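Uroporphyrinogen III synthase (Thermus thermophilus, PDB 1WD7) probably catalyses the closure of a linear tetrapyrrole to uroporphyrinogen III, a step on the route to haem and related pigments. Local coordinates at residues L95-K100 with G118-L123; T41-V46 with Y163-D168; Q52-A57 with K79-D84; E210-R215 with W232-F237. One frame throughout, in Å; residues are numbered along the deposited sequence.

Two alpha/beta domains, each built on a parallel sheet and joined by a short antiparallel linker, make a good example of how local contacts build a two-domain protein. Contact 2 is that linker and closes a long excursion of chain within which contacts 1 and 3 are nested in series. It touches contact 3, where V46 CG1 lies 4.0 Å from Q52 NE2. Contacts 1 and 4 belong to different domains; their centres are 22 Å apart, yet their nearest atoms come to about 6 Å, across the cleft that in this family is thought to hold the substrate. Contacts 3 and 4 stand farthest apart, 42 Å between centres. The role of the cleft here is inferred from the family.

Contact 1: L95-K100 with G118-L123; sequences LARGAK and GTSKSL
G98 and G118 bring the two backbones together, their CA atoms 4.0 Å apart. The approach is fixed by one bond, G118 N to R97 O at 2.9 Å. Both glycines matter: a CB on G98 would run into G118 CA, while G118 has a positive phi (99°) that would jam a CB against the preceding carbonyl. G98 is also the N-cap of helix 99-107. R97 then sends its side chain along 118-123. With CG anti to the backbone N (chi1 177°), the chain runs beside the G118 peptide, R97 CD coming to 3.4 Å from S120 N, and G118 O ends up over one face of the guanidinium. R97 NE is bonded to T66 O, and R97 NH1 donates to a water at 3.1 Å that also accepts from S120 N at 2.8 Å. With an alanine at R97, T66 O would probably lose the bond from NE, the water would keep only S120 N of its two donors here, and a gap would open beside the G118 peptide. L123 rests CD1 on R97 CA at 3.9 Å and brings CD2 close to A96 O. The turn that presents it is braced by S122 OG, which bonds to T119 O at 2.7 Å in the carbonyl plane. From the other domain, V224 of helix 223-231 touches R97. Loops following neighbouring parallel strands, here 93-96 and 114-115, meet in this way at the C-terminal edge of a doubly wound, Rossmann-like sheet, the edge where such folds commonly form their binding sites.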
# COMPACT_ATOMS: atom_id res chain seq x y z
N LEU A 95 -16.83 6.05 -1.74
CA LEU A 95 -16.48 4.66 -1.42
C LEU A 95 -15.09 4.65 -0.81
O LEU A 95 -14.19 5.36 -1.27
CB LEU A 95 -16.49 3.83 -2.69
CG LEU A 95 -17.63 2.83 -2.85
CD1 LEU A 95 -18.30 3.06 -4.15
CD2 LEU A 95 -17.06 1.42 -2.80
N ALA A 96 -14.91 3.84 0.22
CA ALA A 96 -13.58 3.72 0.84
C ALA A 96 -13.10 2.26 0.71
O ALA A 96 -13.88 1.33 0.92
CB ALA A 96 -13.67 4.11 2.32
N ARG A 97 -11.84 2.08 0.35
CA ARG A 97 -11.34 0.72 0.20
C ARG A 97 -11.44 -0.11 1.51
O ARG A 97 -11.83 -1.30 1.49
CB ARG A 97 -9.88 0.76 -0.27
CG ARG A 97 -9.28 -0.64 -0.37
CD ARG A 97 -7.86 -0.60 -0.96
NE ARG A 97 -6.94 0.17 -0.12
CZ ARG A 97 -5.61 0.06 -0.20
NH1 ARG A 97 -5.06 -0.78 -1.07
NH2 ARG A 97 -4.84 0.80 0.58
N GLY A 98 -11.06 0.50 2.62
CA GLY A 98 -11.05 -0.17 3.90
C GLY A 98 -11.24 0.79 5.07
O GLY A 98 -11.54 1.98 4.90
N ALA A 99 -11.06 0.27 6.27
CA ALA A 99 -11.25 1.03 7.48
C ALA A 99 -10.49 2.35 7.60
O ALA A 99 -11.06 3.32 8.06
CB ALA A 99 -10.93 0.16 8.67
N LYS A 100 -9.22 2.35 7.22
CA LYS A 100 -8.45 3.58 7.34
C LYS A 100 -8.97 4.70 6.48
O LYS A 100 -9.07 5.84 6.92
CB LYS A 100 -6.96 3.32 7.03
CG LYS A 100 -6.19 2.78 8.29
CD LYS A 100 -4.88 2.05 8.03
CE LYS A 100 -4.35 1.44 9.34
NZ LYS A 100 -4.85 2.17 10.55
N GLY A 118 -10.61 -3.72 2.48
CA GLY A 118 -9.20 -3.40 2.56
C GLY A 118 -8.47 -3.65 1.24
O GLY A 118 -7.32 -3.20 1.07
N THR A 119 -9.11 -4.34 0.30
CA THR A 119 -8.50 -4.60 -1.01
C THR A 119 -9.23 -3.80 -2.08
O THR A 119 -10.45 -3.62 -2.03
CB THR A 119 -8.54 -6.10 -1.40
OG1 THR A 119 -9.90 -6.52 -1.62
CG2 THR A 119 -7.93 -6.96 -0.29
N SER A 120 -8.47 -3.26 -3.05
CA SER A 120 -9.11 -2.48 -4.08
C SER A 120 -10.12 -3.29 -4.88
O SER A 120 -11.17 -2.77 -5.28
CB SER A 120 -8.05 -1.91 -5.04
OG SER A 120 -7.16 -1.09 -4.32
N LYS A 121 -9.81 -4.56 -5.09
CA LYS A 121 -10.71 -5.42 -5.87
C LYS A 121 -12.11 -5.54 -5.25
O LYS A 121 -13.10 -5.71 -5.96
CB LYS A 121 -10.09 -6.80 -6.02
CG LYS A 121 -9.67 -7.44 -4.72
CD LYS A 121 -8.94 -8.78 -4.92
CE LYS A 121 -8.53 -9.38 -3.58
NZ LYS A 121 -7.69 -10.57 -3.74
N SER A 122 -12.19 -5.42 -3.93
CA SER A 122 -13.51 -5.55 -3.25
C SER A 122 -14.45 -4.41 -3.61
O SER A 122 -15.67 -4.51 -3.37
CB SER A 122 -13.31 -5.62 -1.70
OG SER A 122 -12.85 -4.34 -1.16
N LEU A 123 -13.92 -3.33 -4.18
CA LEU A 123 -14.75 -2.18 -4.56
C LEU A 123 -15.50 -2.36 -5.88
O LEU A 123 -16.52 -1.71 -6.11
CB LEU A 123 -13.89 -0.93 -4.65
CG LEU A 123 -13.29 -0.45 -3.32
CD1 LEU A 123 -12.51 0.86 -3.57
CD2 LEU A 123 -14.42 -0.20 -2.32
O HOH W 1 -5.71 -3.44 -2.52

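Contact 2: T41-V46 with Y163-D168; sequences TEKVPV and YRHLPD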
# COMPACT_ATOMS: atom_id res chain seq x y z
N THR A 41 13.44 4.25 -6.71
CA THR A 41 13.95 5.44 -6.11
C THR A 41 12.94 6.18 -5.21
O THR A 41 11.84 5.67 -4.94
CB THR A 41 14.63 6.26 -7.31
OG1 THR A 41 16.06 6.06 -7.29
CG2 THR A 41 14.25 7.73 -7.30
N GLU A 42 13.36 7.31 -4.67
CA GLU A 42 12.53 8.10 -3.75
C GLU A 42 11.19 8.44 -4.38
O GLU A 42 11.06 8.37 -5.61
CB GLU A 42 13.26 9.39 -3.39
CG GLU A 42 12.53 10.23 -2.37
CD GLU A 42 12.55 9.58 -1.01
OE1 GLU A 42 13.66 9.34 -0.49
OE2 GLU A 42 11.45 9.30 -0.47
N LYS A 43 10.21 8.81 -3.56
CA LYS A 43 8.90 9.18 -4.09
C LYS A 43 9.08 10.40 -5.00
O LYS A 43 9.67 11.40 -4.60
CB LYS A 43 7.93 9.54 -2.95
CG LYS A 43 7.65 8.40 -2.01
CD LYS A 43 8.77 8.24 -0.97
CE LYS A 43 8.56 9.19 0.21
NZ LYS A 43 8.56 10.63 -0.19
N VAL A 44 8.57 10.29 -6.22
CA VAL A 44 8.68 11.38 -7.20
C VAL A 44 7.34 12.10 -7.40
O VAL A 44 6.29 11.46 -7.54
CB VAL A 44 9.15 10.86 -8.57
CG1 VAL A 44 9.42 12.03 -9.50
CG2 VAL A 44 10.40 10.01 -8.40
N PRO A 45 7.36 13.44 -7.42
CA PRO A 45 6.20 14.32 -7.59
C PRO A 45 5.42 14.10 -8.87
O PRO A 45 5.99 13.76 -9.92
CB PRO A 45 6.82 15.73 -7.50
CG PRO A 45 7.99 15.54 -6.81
CD PRO A 45 8.57 14.26 -7.19
N VAL A 46 4.10 14.21 -8.79
CA VAL A 46 3.30 14.06 -9.99
C VAL A 46 2.88 15.45 -10.47
O VAL A 46 2.06 16.11 -9.84
CB VAL A 46 2.03 13.25 -9.77
CG1 VAL A 46 1.27 13.14 -11.10
CG2 VAL A 46 2.36 11.86 -9.24
N TYR A 163 2.30 11.61 -5.34
CA TYR A 163 3.64 11.07 -5.60
C TYR A 163 3.52 9.80 -6.41
O TYR A 163 2.51 9.10 -6.33
CB TYR A 163 4.35 10.76 -4.28
CG TYR A 163 4.50 11.95 -3.36
CD1 TYR A 163 5.46 12.93 -3.61
CD2 TYR A 163 3.70 12.08 -2.22
CE1 TYR A 163 5.62 14.02 -2.76
CE2 TYR A 163 3.85 13.16 -1.36
CZ TYR A 163 4.82 14.12 -1.64
OH TYR A 163 5.00 15.18 -0.77
N ARG A 164 4.57 9.49 -7.16
CA ARG A 164 4.57 8.29 -7.97
C ARG A 164 5.75 7.39 -7.59
O ARG A 164 6.90 7.82 -7.63
CB ARG A 164 4.67 8.67 -9.45
CG ARG A 164 4.53 7.52 -10.41
CD ARG A 164 4.45 8.08 -11.88
NE ARG A 164 4.23 6.93 -12.76
CZ ARG A 164 3.45 5.94 -12.35
NH1 ARG A 164 4.08 4.76 -12.34
NH2 ARG A 164 2.12 5.94 -12.31
N HIS A 165 5.47 6.15 -7.22
CA HIS A 165 6.51 5.21 -6.85
C HIS A 165 6.95 4.36 -8.04
O HIS A 165 6.13 3.94 -8.88
CB HIS A 165 6.04 4.29 -5.71
CG HIS A 165 5.89 5.00 -4.40
ND1 HIS A 165 4.94 5.97 -4.18
CD2 HIS A 165 6.57 4.87 -3.24
CE1 HIS A 165 5.03 6.40 -2.93
NE2 HIS A 165 6.01 5.74 -2.34
N LEU A 166 8.25 4.09 -8.07
CA LEU A 166 8.90 3.32 -9.13
C LEU A 166 9.34 1.90 -8.81
O LEU A 166 10.21 1.71 -7.97
CB LEU A 166 10.14 4.08 -9.59
CG LEU A 166 9.79 5.41 -10.22
CD1 LEU A 166 11.02 6.03 -10.87
CD2 LEU A 166 8.71 5.14 -11.25
N PRO A 167 8.77 0.88 -9.49
CA PRO A 167 9.29 -0.43 -9.11
C PRO A 167 10.67 -0.64 -9.76
O PRO A 167 10.96 -0.07 -10.82
CB PRO A 167 8.24 -1.39 -9.64
CG PRO A 167 7.69 -0.67 -10.84
CD PRO A 167 7.60 0.75 -10.37
N ASP A 168 11.50 -1.46 -9.13
CA ASP A 168 12.85 -1.76 -9.62
C ASP A 168 12.85 -3.19 -10.15
O ASP A 168 13.08 -4.12 -9.39
CB ASP A 168 13.84 -1.63 -8.47
CG ASP A 168 15.29 -1.85 -8.90
OD1 ASP A 168 15.54 -2.54 -9.89
OD2 ASP A 168 16.18 -1.33 -8.20
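V44 and R164 form the hydrogen-bonded pair of a two-stranded antiparallel linker, the connection between the two domains characteristic of uroporphyrinogen III synthases. R164 N reaches V44 O at 2.6 Å, whereas the return bond from V44 N to R164 O is longer, 3.3 Å. P45 and Y163 follow as the non-hydrogen-bonded pair, with V44 O lying at the edge of the Y163 ring. On the side of R164, V46 packs with CG2 against R164 CB at 3.9 Å. The K43 side chain, chiefly at CG, packs obliquely beside the H165 ring. Beyond them, I193 and F197 of helix 192-201 touch H165 and tie the linker to the domain that holds strand 186-189. Were H165 an alanine, K43 would probably lose the ring it packs on, and a gap would open against helix 192-201. Backbone bonds of V46 with P162 and of L166 with A40 carry the pairing outward. K43 itself folds at chi2, chi3 and chi4 (81°, 84° and -60°), a curl that brings K43 NZ into a salt bridge with E42 OE2 at 3.2 Å.

Contact 3: Q52-A57 with K79-D84; sequences QVRALA and KALGLD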
# COMPACT_ATOMS: atom_id res chain seq x y z
N GLN A 52 -5.05 18.22 -11.05
CA GLN A 52 -5.89 17.03 -10.78
C GLN A 52 -6.87 17.47 -9.60
O GLN A 52 -8.08 17.21 -9.64
CB GLN A 52 -5.02 15.74 -10.51
CG GLN A 52 -4.74 14.78 -11.79
CD GLN A 52 -3.60 13.79 -11.65
OE1 GLN A 52 -3.57 12.76 -12.35
NE2 GLN A 52 -2.64 14.09 -10.78
N VAL A 53 -6.33 18.12 -8.58
CA VAL A 53 -7.11 18.54 -7.44
C VAL A 53 -8.08 19.65 -7.88
O VAL A 53 -9.21 19.70 -7.41
CB VAL A 53 -6.21 19.00 -6.28
CG1 VAL A 53 -7.05 19.35 -5.06
CG2 VAL A 53 -5.20 17.87 -5.94
N ARG A 54 -7.64 20.52 -8.79
CA ARG A 54 -8.52 21.58 -9.28
C ARG A 54 -9.67 20.92 -10.02
O ARG A 54 -10.81 21.34 -9.92
CB ARG A 54 -7.79 22.55 -10.21
CG ARG A 54 -6.38 22.92 -9.77
CD ARG A 54 -5.93 24.23 -10.41
NE ARG A 54 -4.49 24.45 -10.28
CZ ARG A 54 -3.91 25.17 -9.34
NH1 ARG A 54 -2.59 25.29 -9.33
NH2 ARG A 54 -4.63 25.77 -8.39
N ALA A 55 -9.37 19.85 -10.77
CA ALA A 55 -10.42 19.14 -11.50
C ALA A 55 -11.44 18.58 -10.52
O ALA A 55 -12.66 18.65 -10.75
CB ALA A 55 -9.81 18.00 -12.32
N LEU A 56 -10.96 17.99 -9.42
CA LEU A 56 -11.87 17.43 -8.44
C LEU A 56 -12.78 18.55 -7.94
O LEU A 56 -13.96 18.34 -7.73
CB LEU A 56 -11.07 16.83 -7.25
CG LEU A 56 -11.86 16.45 -6.00
CD1 LEU A 56 -12.86 15.32 -6.36
CD2 LEU A 56 -10.92 15.96 -4.93
N ALA A 57 -12.20 19.74 -7.72
CA ALA A 57 -12.97 20.87 -7.23
C ALA A 57 -14.10 21.27 -8.17
O ALA A 57 -15.04 21.95 -7.77
CB ALA A 57 -12.06 22.06 -6.98
N LYS A 79 -7.39 22.58 0.82
CA LYS A 79 -7.54 23.81 1.59
C LYS A 79 -6.38 24.78 1.38
O LYS A 79 -6.58 25.99 1.45
CB LYS A 79 -7.71 23.49 3.08
CG LYS A 79 -9.06 22.94 3.44
CD LYS A 79 -9.25 22.79 4.93
CE LYS A 79 -10.54 22.05 5.24
NZ LYS A 79 -10.79 21.97 6.72
N ALA A 80 -5.20 24.25 1.15
CA ALA A 80 -4.02 25.11 0.93
C ALA A 80 -4.10 25.80 -0.42
O ALA A 80 -3.68 26.97 -0.57
CB ALA A 80 -2.76 24.28 0.99
N LEU A 81 -4.64 25.09 -1.40
CA LEU A 81 -4.78 25.62 -2.77
C LEU A 81 -5.96 26.57 -2.91
O LEU A 81 -6.15 27.14 -3.97
CB LEU A 81 -4.94 24.46 -3.77
CG LEU A 81 -3.69 23.66 -4.11
CD1 LEU A 81 -4.06 22.34 -4.76
CD2 LEU A 81 -2.80 24.47 -5.04
N GLY A 82 -6.74 26.72 -1.83
CA GLY A 82 -7.91 27.58 -1.88
C GLY A 82 -9.05 26.95 -2.62
O GLY A 82 -9.87 27.60 -3.26
N LEU A 83 -9.11 25.62 -2.55
CA LEU A 83 -10.18 24.89 -3.22
C LEU A 83 -11.16 24.31 -2.21
O LEU A 83 -10.79 23.91 -1.12
CB LEU A 83 -9.59 23.75 -4.06
CG LEU A 83 -8.64 24.15 -5.18
CD1 LEU A 83 -7.93 22.90 -5.73
CD2 LEU A 83 -9.39 24.86 -6.29
N ASP A 84 -12.43 24.29 -2.59
CA ASP A 84 -13.45 23.70 -1.73
C ASP A 84 -13.68 22.27 -2.21
O ASP A 84 -14.31 22.06 -3.25
CB ASP A 84 -14.76 24.49 -1.81
CG ASP A 84 -15.92 23.74 -1.16
OD1 ASP A 84 -15.67 22.91 -0.24
OD2 ASP A 84 -17.08 23.99 -1.52
O HOH W 2 -15.25 23.39 -5.37
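L83 meets helix 49-57 just after a Schellman motif has ended helix 68-80, so this contact joins one helix to the exit turn of another in the Rossmann-like domain. The positive phi of G82 (76°) makes the reversal, after which L83 points at the helix. Its CB already lies 4.2 Å from A57 CB. CG is anti to the carbonyl carbon (chi1 -60°), and from there the two methyls part along the helix: L83 CD2 returns to A57 CB at 3.9 Å, while L83 CD1 settles one turn earlier, 3.7 Å from V53 CG1 and 3.8 Å from R54 CA. The leucine thus spans one turn, from V53 to A57, with no hydrogen bond made directly across. L81 adds to the apolar patch, its CD1 4.2 Å from V53 CG1, and meets R54 at about a right angle, CD2 beside the guanidinium at NH2. L74 of helix 68-80 and L85 also touch V53, continuing the apolar packing. The polar part is left to one water, which donates to A57 O at 2.8 Å and to D84 O at 2.7 Å.

Contact 4: E210-R215 with W232-F237; sequences EALNTR and WGVKPF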
# COMPACT_ATOMS: atom_id res chain seq x y z
N GLU A 210 4.34 -19.56 -1.93
CA GLU A 210 4.66 -20.77 -1.19
C GLU A 210 5.82 -20.54 -0.24
O GLU A 210 5.76 -20.92 0.95
CB GLU A 210 5.01 -21.90 -2.19
CG GLU A 210 5.34 -23.23 -1.54
CD GLU A 210 5.74 -24.29 -2.58
OE1 GLU A 210 5.97 -25.44 -2.17
OE2 GLU A 210 5.82 -23.96 -3.79
N ALA A 211 6.88 -19.91 -0.74
CA ALA A 211 8.06 -19.65 0.08
C ALA A 211 7.69 -18.82 1.31
O ALA A 211 8.11 -19.13 2.42
CB ALA A 211 9.13 -18.92 -0.74
N LEU A 212 6.94 -17.75 1.08
CA LEU A 212 6.54 -16.85 2.18
C LEU A 212 5.50 -17.44 3.12
O LEU A 212 5.15 -16.82 4.13
CB LEU A 212 6.04 -15.51 1.59
CG LEU A 212 7.11 -14.64 0.92
CD1 LEU A 212 6.47 -13.46 0.18
CD2 LEU A 212 8.08 -14.13 2.00
N ASN A 213 4.99 -18.64 2.80
CA ASN A 213 4.01 -19.27 3.68
C ASN A 213 4.62 -20.42 4.46
O ASN A 213 3.98 -21.00 5.34
CB ASN A 213 2.81 -19.79 2.89
CG ASN A 213 1.79 -18.70 2.60
OD1 ASN A 213 1.53 -17.84 3.45
ND2 ASN A 213 1.21 -18.74 1.43
N THR A 214 5.88 -20.75 4.16
CA THR A 214 6.52 -21.84 4.87
C THR A 214 7.98 -21.59 5.27
O THR A 214 8.28 -21.48 6.46
CB THR A 214 6.44 -23.13 4.04
OG1 THR A 214 6.97 -22.88 2.73
CG2 THR A 214 5.01 -23.61 3.92
N ARG A 215 8.85 -21.46 4.28
CA ARG A 215 10.27 -21.29 4.51
C ARG A 215 10.73 -19.88 4.88
O ARG A 215 11.73 -19.74 5.56
CB ARG A 215 11.05 -21.75 3.27
CG ARG A 215 10.44 -22.95 2.57
CD ARG A 215 11.15 -24.24 2.95
NE ARG A 215 11.63 -24.93 1.75
CZ ARG A 215 12.20 -26.13 1.75
NH1 ARG A 215 12.60 -26.68 0.61
NH2 ARG A 215 12.37 -26.79 2.89
N TRP A 232 -2.29 -11.32 -1.58
CA TRP A 232 -1.49 -12.14 -2.50
C TRP A 232 -1.33 -13.55 -1.98
O TRP A 232 -0.43 -14.27 -2.38
CB TRP A 232 -0.12 -11.49 -2.74
CG TRP A 232 -0.20 -10.39 -3.74
CD1 TRP A 232 -0.31 -9.03 -3.50
CD2 TRP A 232 -0.22 -10.52 -5.17
NE1 TRP A 232 -0.46 -8.34 -4.66
CE2 TRP A 232 -0.45 -9.22 -5.71
CE3 TRP A 232 -0.21 -11.62 -6.05
CZ2 TRP A 232 -0.48 -8.97 -7.10
CZ3 TRP A 232 -0.26 -11.37 -7.45
CH2 TRP A 232 -0.45 -10.06 -7.94
N GLY A 233 -2.20 -13.95 -1.05
CA GLY A 233 -2.18 -15.29 -0.50
C GLY A 233 -1.11 -15.64 0.51
O GLY A 233 -0.87 -16.84 0.77
N VAL A 234 -0.48 -14.62 1.09
CA VAL A 234 0.54 -14.85 2.07
C VAL A 234 0.01 -14.55 3.47
O VAL A 234 -0.65 -13.53 3.67
CB VAL A 234 1.77 -13.91 1.84
CG1 VAL A 234 2.79 -14.10 2.97
CG2 VAL A 234 2.39 -14.25 0.49
N LYS A 235 0.30 -15.46 4.38
CA LYS A 235 -0.06 -15.27 5.76
C LYS A 235 1.09 -14.67 6.52
O LYS A 235 2.10 -15.32 6.72
CB LYS A 235 -0.51 -16.56 6.38
CG LYS A 235 -1.69 -16.14 7.21
CD LYS A 235 -2.70 -15.07 6.67
CE LYS A 235 -3.63 -14.71 7.82
NZ LYS A 235 -3.63 -13.94 9.03
N PRO A 236 0.97 -13.40 6.94
CA PRO A 236 2.06 -12.74 7.68
C PRO A 236 2.45 -13.50 8.92
O PRO A 236 1.58 -14.01 9.64
CB PRO A 236 1.47 -11.37 8.01
CG PRO A 236 0.54 -11.11 6.88
CD PRO A 236 -0.14 -12.46 6.70
N PHE A 237 3.75 -13.62 9.17
CA PHE A 237 4.23 -14.31 10.36
C PHE A 237 4.07 -13.34 11.52
O PHE A 237 3.70 -13.74 12.63
CB PHE A 237 5.69 -14.70 10.21
CG PHE A 237 6.27 -15.27 11.46
CD1 PHE A 237 5.95 -16.58 11.86
CD2 PHE A 237 7.08 -14.51 12.30
CE1 PHE A 237 6.43 -17.08 13.06
CE2 PHE A 237 7.55 -15.02 13.51
CZ PHE A 237 7.22 -16.32 13.89
O HOH W 3 4.79 -15.49 6.42
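N213 and the backbone around V234 supply the hydrogen bonds, and they come as a pair. The amide of N213 uses both its ends: OD1 accepts from K235 N at 2.8 Å in its carbonyl plane, and ND2 donates to G233 O at 2.9 Å. Both are nearly straight, 174° and 176° at the hydrogen, and G233 O lies close to the plane of the amide. One planar group thereby spans V234, satisfying the backbone groups on its two flanks much as an adjoining strand would. With CG anti to the carbonyl carbon (chi1 -83°), the amide is carried out to the loop from the end of helix 205-213. A second polar tie runs through a water that donates to L212 O and to K235 O, 2.7 Å each. The apolar part is small: the side chains of L212 and V234 cross obliquely, V234 CG1 3.8 Å from L212 CB and V234 CG2 4.0 Å from the same atom. F199 of helix 192-201 touches both of them and stacks on W232. Within 210-215, T214 OG1 bonds to E210 O at 2.9 Å, on the opposite face from N213 N, and secures the last helical turn. On the other side, G233 ends helix 223-231 as the C-prime residue of a Schellman motif. Two straight bonds in opposite directions fix the orientation of the amide: turned over, it would set ND2 against an N-H and OD1 against a carbonyl oxygen. The chemistry therefore implies a well-defined junction between helix 205-213 and the loop leading into strand 238-240.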